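PDB 7DNP: secretion activator protein, hypothetical from Brucella abortus bv. 1 str. 9-941, which probably cleaves peptidoglycan as a muramidase of glycosyl hydrolase family 108, an autolysin acting in the type IV secretion system. Local coordinates for residues A[63-66]-A[67-71]. Sequence-based numbering, arbitrary orientation.
Sequences DIYR and ENYWN. With H9U ((2R)-2-[[(2S)-2-[[(2R)-2-[(2R,3S,4R,5R,6S)-5-acetamido-3-[(2S,3R,4R,5S,6R)-3-acetamido-6-(hydroxymethyl)-4,5-bis(oxidanyl)oxan-2-yl]oxy-2-(hydroxymethyl)-6-oxidanyl-oxan-4-yl]oxypropanoyl]amino]propanoyl]amino]pentanedioic acid), chain B.
The rings of Tyr65 and Tyr69 meet at an oblique angle, their planes 54° apart, with CD1 of Tyr65 3.9 Å from CD2 of Tyr69. At the edge of the Tyr69 ring, in its plane, lie CG2 of Ile64 and O06 of the bound muropeptide H9U. The guanidinium of Arg66 likewise takes both partners at its edge: NH1 reaches the anti lone pair of Asp63 OD1 at 2.8 Å, while NE and NH2 close side-on upon the single oxygen Glu67 OE2, the NE bond measuring 3.1 Å. A bend at chi3 (57°) turns the planar group back along the helix, so that one arginine bridges two acids, which should restrict its rotation.

The contact lies toward the C-terminal part of helix 58-70 in the glycosyl hydrolase 108 region, related to the lysozymes. Here the backbone widens into a pi-type turn: Trp70 N, an i+5 donor, bonds to Tyr65 O at 2.9 Å almost straight (172°), whereas the bond from Tyr69 N to that oxygen is weak. Asn71 N repeats the i+5 pattern to Arg66 O.

The tyrosines face the ligand pocket. Tyr69 OH makes a very short hydrogen bond, 2.5 Å, to O06 of H9U, and Thr39 supplies a further partner for this hydroxyl. Tyr65 gives the sugar's acetamido methyl C41 an apolar contact at CE1 (3.7 Å), while its own hydroxyl bonds to the carbonyl of Met33. Away from the ligand, the Trp70 indole meets Phe6 of helix 5-17, and NE1 bonds to Asp76.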
ATOM      1  N   ASP A  63      -8.531  -4.202 -10.767  1.00 15.95           N
ATOM      2  CA  ASP A  63      -8.683  -2.843 -11.283  1.00 18.13           C
ATOM      3  C   ASP A  63      -8.619  -1.821 -10.157  1.00 16.19           C
ATOM      4  O   ASP A  63      -8.056  -0.733 -10.323  1.00 18.61           O
ATOM      5  CB  ASP A  63     -10.001  -2.696 -12.044  1.00 16.21           C
ATOM      6  CG  ASP A  63     -10.083  -3.586 -13.268  1.00 21.77           C
ATOM      7  OD1 ASP A  63      -9.034  -3.887 -13.875  1.00 20.57           O
ATOM      8  OD2 ASP A  63     -11.211  -3.982 -13.625  1.00 22.40           O
ATOM      9  N   ILE A  64      -9.200  -2.154  -9.003  1.00 15.77           N
ATOM     10  CA  ILE A  64      -9.180  -1.243  -7.866  1.00 16.61           C
ATOM     11  C   ILE A  64      -7.759  -1.048  -7.361  1.00 15.43           C
ATOM     12  O   ILE A  64      -7.331   0.081  -7.095  1.00 17.45           O
ATOM     13  CB  ILE A  64     -10.105  -1.761  -6.752  1.00 15.87           C
ATOM     14  CG1 ILE A  64     -11.572  -1.632  -7.184  1.00 16.23           C
ATOM     15  CG2 ILE A  64      -9.827  -1.022  -5.448  1.00 15.62           C
ATOM     16  CD1 ILE A  64     -12.533  -2.405  -6.306  1.00 19.48           C
ATOM     17  N   TYR A  65      -7.008  -2.142  -7.212  1.00 16.30           N
ATOM     18  CA  TYR A  65      -5.623  -2.036  -6.774  1.00 16.38           C
ATOM     19  C   TYR A  65      -4.778  -1.272  -7.791  1.00 16.41           C
ATOM     20  O   TYR A  65      -3.896  -0.494  -7.409  1.00 15.17           O
ATOM     21  CB  TYR A  65      -5.042  -3.429  -6.528  1.00 15.39           C
ATOM     22  CG  TYR A  65      -5.409  -4.019  -5.179  1.00 16.73           C
ATOM     23  CD1 TYR A  65      -5.223  -3.297  -4.005  1.00 18.91           C
ATOM     24  CD2 TYR A  65      -5.950  -5.294  -5.084  1.00 18.06           C
ATOM     25  CE1 TYR A  65      -5.560  -3.835  -2.774  1.00 19.95           C
ATOM     26  CE2 TYR A  65      -6.291  -5.839  -3.858  1.00 17.42           C
ATOM     27  CZ  TYR A  65      -6.094  -5.109  -2.710  1.00 18.77           C
ATOM     28  OH  TYR A  65      -6.437  -5.660  -1.495  1.00 19.96           O
ATOM     29  N   ARG A  66      -5.030  -1.482  -9.087  1.00 15.42           N
ATOM     30  CA  ARG A  66      -4.239  -0.806 -10.117  1.00 16.27           C
ATOM     31  C   ARG A  66      -4.537   0.691 -10.152  1.00 18.68           C
ATOM     32  O   ARG A  66      -3.620   1.518 -10.085  1.00 17.45           O
ATOM     33  CB  ARG A  66      -4.504  -1.440 -11.487  1.00 16.70           C
ATOM     34  CG  ARG A  66      -3.487  -1.065 -12.581  1.00 17.27           C
ATOM     35  CD  ARG A  66      -3.956  -1.498 -13.979  1.00 18.44           C
ATOM     36  NE  ARG A  66      -5.256  -0.915 -14.308  1.00 22.88           N
ATOM     37  CZ  ARG A  66      -6.392  -1.605 -14.378  1.00 22.49           C
ATOM     38  NH1 ARG A  66      -6.395  -2.914 -14.155  1.00 16.12           N
ATOM     39  NH2 ARG A  66      -7.527  -0.983 -14.667  1.00 19.46           N
ATOM     40  N   GLU A  67      -5.818   1.059 -10.246  1.00 17.61           N
ATOM     41  CA  GLU A  67      -6.196   2.457 -10.434  1.00 20.80           C
ATOM     42  C   GLU A  67      -6.155   3.256  -9.137  1.00 22.95           C
ATOM     43  O   GLU A  67      -5.738   4.421  -9.135  1.00 19.89           O
ATOM     44  CB  GLU A  67      -7.601   2.549 -11.032  1.00 22.04           C
ATOM     45  CG  GLU A  67      -7.734   1.967 -12.425  1.00 23.39           C
ATOM     46  CD  GLU A  67      -6.831   2.654 -13.422  1.00 29.90           C
ATOM     47  OE1 GLU A  67      -6.567   3.867 -13.248  1.00 28.88           O
ATOM     48  OE2 GLU A  67      -6.383   1.982 -14.377  1.00 29.52           O
ATOM     49  N   ASN A  68      -6.613   2.676  -8.035  1.00 17.07           N
ATOM     50  CA  ASN A  68      -6.813   3.451  -6.820  1.00 21.45           C
ATOM     51  C   ASN A  68      -5.694   3.285  -5.808  1.00 20.79           C
ATOM     52  O   ASN A  68      -5.753   3.898  -4.738  1.00 18.84           O
ATOM     53  CB  ASN A  68      -8.160   3.092  -6.191  1.00 20.80           C
ATOM     54  CG  ASN A  68      -9.307   3.835  -6.849  1.00 28.70           C
ATOM     55  OD1 ASN A  68      -9.099   4.597  -7.795  1.00 26.11           O
ATOM     56  ND2 ASN A  68     -10.516   3.631  -6.348  1.00 30.21           N
ATOM     57  N   TYR A  69      -4.674   2.490  -6.116  1.00 16.97           N
ATOM     58  CA  TYR A  69      -3.569   2.344  -5.182  1.00 18.87           C
ATOM     59  C   TYR A  69      -2.245   2.501  -5.916  1.00 17.50           C
ATOM     60  O   TYR A  69      -1.528   3.479  -5.687  1.00 19.35           O
ATOM     61  CB  TYR A  69      -3.682   1.004  -4.442  1.00 17.94           C
ATOM     62  CG  TYR A  69      -4.869   1.009  -3.502  1.00 17.77           C
ATOM     63  CD1 TYR A  69      -4.759   1.531  -2.218  1.00 17.44           C
ATOM     64  CD2 TYR A  69      -6.113   0.545  -3.914  1.00 18.08           C
ATOM     65  CE1 TYR A  69      -5.845   1.565  -1.363  1.00 18.33           C
ATOM     66  CE2 TYR A  69      -7.207   0.575  -3.064  1.00 18.99           C
ATOM     67  CZ  TYR A  69      -7.068   1.088  -1.792  1.00 18.39           C
ATOM     68  OH  TYR A  69      -8.150   1.122  -0.944  1.00 18.72           O
ATOM     69  N   TRP A  70      -1.941   1.573  -6.827  1.00 13.02           N
ATOM     70  CA  TRP A  70      -0.715   1.655  -7.619  1.00 17.20           C
ATOM     71  C   TRP A  70      -0.605   2.990  -8.355  1.00 18.55           C
ATOM     72  O   TRP A  70       0.416   3.683  -8.256  1.00 17.07           O
ATOM     73  CB  TRP A  70      -0.665   0.485  -8.606  1.00 18.74           C
ATOM     74  CG  TRP A  70       0.540   0.469  -9.504  1.00 16.71           C
ATOM     75  CD1 TRP A  70       0.581   0.818 -10.821  1.00 16.78           C
ATOM     76  CD2 TRP A  70       1.870   0.072  -9.152  1.00 19.06           C
ATOM     77  NE1 TRP A  70       1.857   0.666 -11.311  1.00 19.99           N
ATOM     78  CE2 TRP A  70       2.666   0.209 -10.305  1.00 18.15           C
ATOM     79  CE3 TRP A  70       2.467  -0.380  -7.969  1.00 18.37           C
ATOM     80  CZ2 TRP A  70       4.028  -0.093 -10.314  1.00 18.21           C
ATOM     81  CZ3 TRP A  70       3.821  -0.679  -7.983  1.00 17.91           C
ATOM     82  CH2 TRP A  70       4.584  -0.534  -9.143  1.00 16.00           C
ATOM     83  N   ASN A  71      -1.648   3.374  -9.100  1.00 19.28           N
ATOM     84  CA  ASN A  71      -1.582   4.628  -9.850  1.00 16.74           C
ATOM     85  C   ASN A  71      -1.597   5.847  -8.933  1.00 17.93           C
ATOM     86  O   ASN A  71      -1.001   6.876  -9.270  1.00 18.68           O
ATOM     87  CB  ASN A  71      -2.732   4.712 -10.858  1.00 21.10           C
ATOM     88  CG  ASN A  71      -2.509   3.827 -12.071  1.00 23.94           C
ATOM     89  OD1 ASN A  71      -1.392   3.375 -12.328  1.00 21.85           O
ATOM     90  ND2 ASN A  71      -3.571   3.578 -12.825  1.00 23.24           N
TER
HETATM   91  C22 H9U B 201      -7.123  -2.277   5.327  1.00 24.08           C
HETATM   92  C24 H9U B 201      -6.738  -3.460   7.438  1.00 27.61           C
HETATM   93  C26 H9U B 201      -7.089  -3.636   4.599  1.00 25.47           C
HETATM   94  C28 H9U B 201      -6.833  -4.811   6.713  1.00 27.33           C
HETATM   95  C23 H9U B 201      -7.519  -2.411   6.748  1.00 28.19           C
HETATM   96  C25 H9U B 201      -7.520  -0.185   4.300  1.00 25.00           C
HETATM   97  C27 H9U B 201      -8.038   0.269   2.913  1.00 21.55           C
HETATM   98  C29 H9U B 201      -7.590   1.647   2.606  1.00 23.07           C
HETATM   99  C30 H9U B 201      -7.921   2.600   3.683  1.00 24.46           C
HETATM  100  C31 H9U B 201      -7.302   2.120   5.004  1.00 26.32           C
HETATM  101  C32 H9U B 201      -7.983  -0.735   8.526  1.00 29.84           C
HETATM  102  C33 H9U B 201      -6.394  -3.499   3.281  1.00 25.61           C
HETATM  103  C34 H9U B 201      -7.569   3.098   6.109  1.00 26.74           C
HETATM  104  C35 H9U B 201      -6.220  -3.649   9.913  1.00 33.66           C
HETATM  105  C36 H9U B 201      -6.998   0.035   9.399  1.00 30.57           C
HETATM  106  C37 H9U B 201      -8.266  -1.364   0.876  1.00 23.21           C
HETATM  107  C38 H9U B 201      -9.186   0.129   8.183  1.00 29.52           C
HETATM  108  C39 H9U B 201      -4.682   1.003   9.691  1.00 29.49           C
HETATM  109  C40 H9U B 201      -6.660  -3.880  11.355  1.00 28.95           C
HETATM  110  C41 H9U B 201      -7.520  -2.243  -0.127  1.00 19.27           C
HETATM  111  C42 H9U B 201      -4.916   2.482   9.406  1.00 31.70           C
HETATM  112  C43 H9U B 201      -6.185   4.616   9.970  1.00 34.90           C
HETATM  113  C44 H9U B 201      -3.272   0.631   9.273  1.00 24.95           C
HETATM  114  C45 H9U B 201      -7.426   4.738   9.096  1.00 40.71           C
HETATM  115  C46 H9U B 201      -6.469   5.314  11.292  1.00 36.18           C
HETATM  116  C47 H9U B 201      -6.105   6.797  11.225  1.00 40.97           C
HETATM  117  C48 H9U B 201      -6.341   7.491  12.564  1.00 46.13           C
HETATM  118  N18 H9U B 201      -7.189  -3.686   8.845  1.00 28.43           N
HETATM  119  N19 H9U B 201      -7.476  -0.637   1.861  1.00 20.83           N
HETATM  120  N20 H9U B 201      -5.644   0.269   8.886  1.00 29.43           N
HETATM  121  N21 H9U B 201      -5.910   3.205  10.207  1.00 33.11           N
HETATM  122  O01 H9U B 201      -8.064  -1.407   4.657  1.00 27.42           O
HETATM  123  O02 H9U B 201      -6.375  -4.688   5.331  1.00 27.02           O
HETATM  124  O03 H9U B 201      -7.841   0.801   5.345  1.00 26.00           O
HETATM  125  O04 H9U B 201      -7.261  -1.086   7.365  1.00 29.58           O
HETATM  126  O05 H9U B 201      -8.137  -5.232   6.704  1.00 35.44           O
HETATM  127  O06 H9U B 201      -8.184   2.113   1.334  1.00 21.28           O
HETATM  128  O07 H9U B 201      -7.396   3.901   3.363  1.00 20.72           O
HETATM  129  O08 H9U B 201      -6.293  -4.789   2.739  1.00 25.30           O
HETATM  130  O09 H9U B 201      -8.951   3.220   6.297  1.00 31.15           O
HETATM  131  O10 H9U B 201      -5.076  -3.438   9.674  1.00 31.54           O
HETATM  132  O11 H9U B 201      -7.315   0.428  10.470  1.00 31.52           O
HETATM  133  O12 H9U B 201      -9.453  -1.287   0.831  1.00 19.17           O
HETATM  134  O13 H9U B 201      -4.304   3.015   8.538  1.00 31.67           O
HETATM  135  O14 H9U B 201      -7.506   5.672   8.253  1.00 45.81           O
HETATM  136  O15 H9U B 201      -8.365   3.907   9.221  1.00 33.19           O
HETATM  137  O16 H9U B 201      -6.765   6.823  13.546  1.00 44.39           O
HETATM  138  O17 H9U B 201      -6.111   8.726  12.678  1.00 50.66           O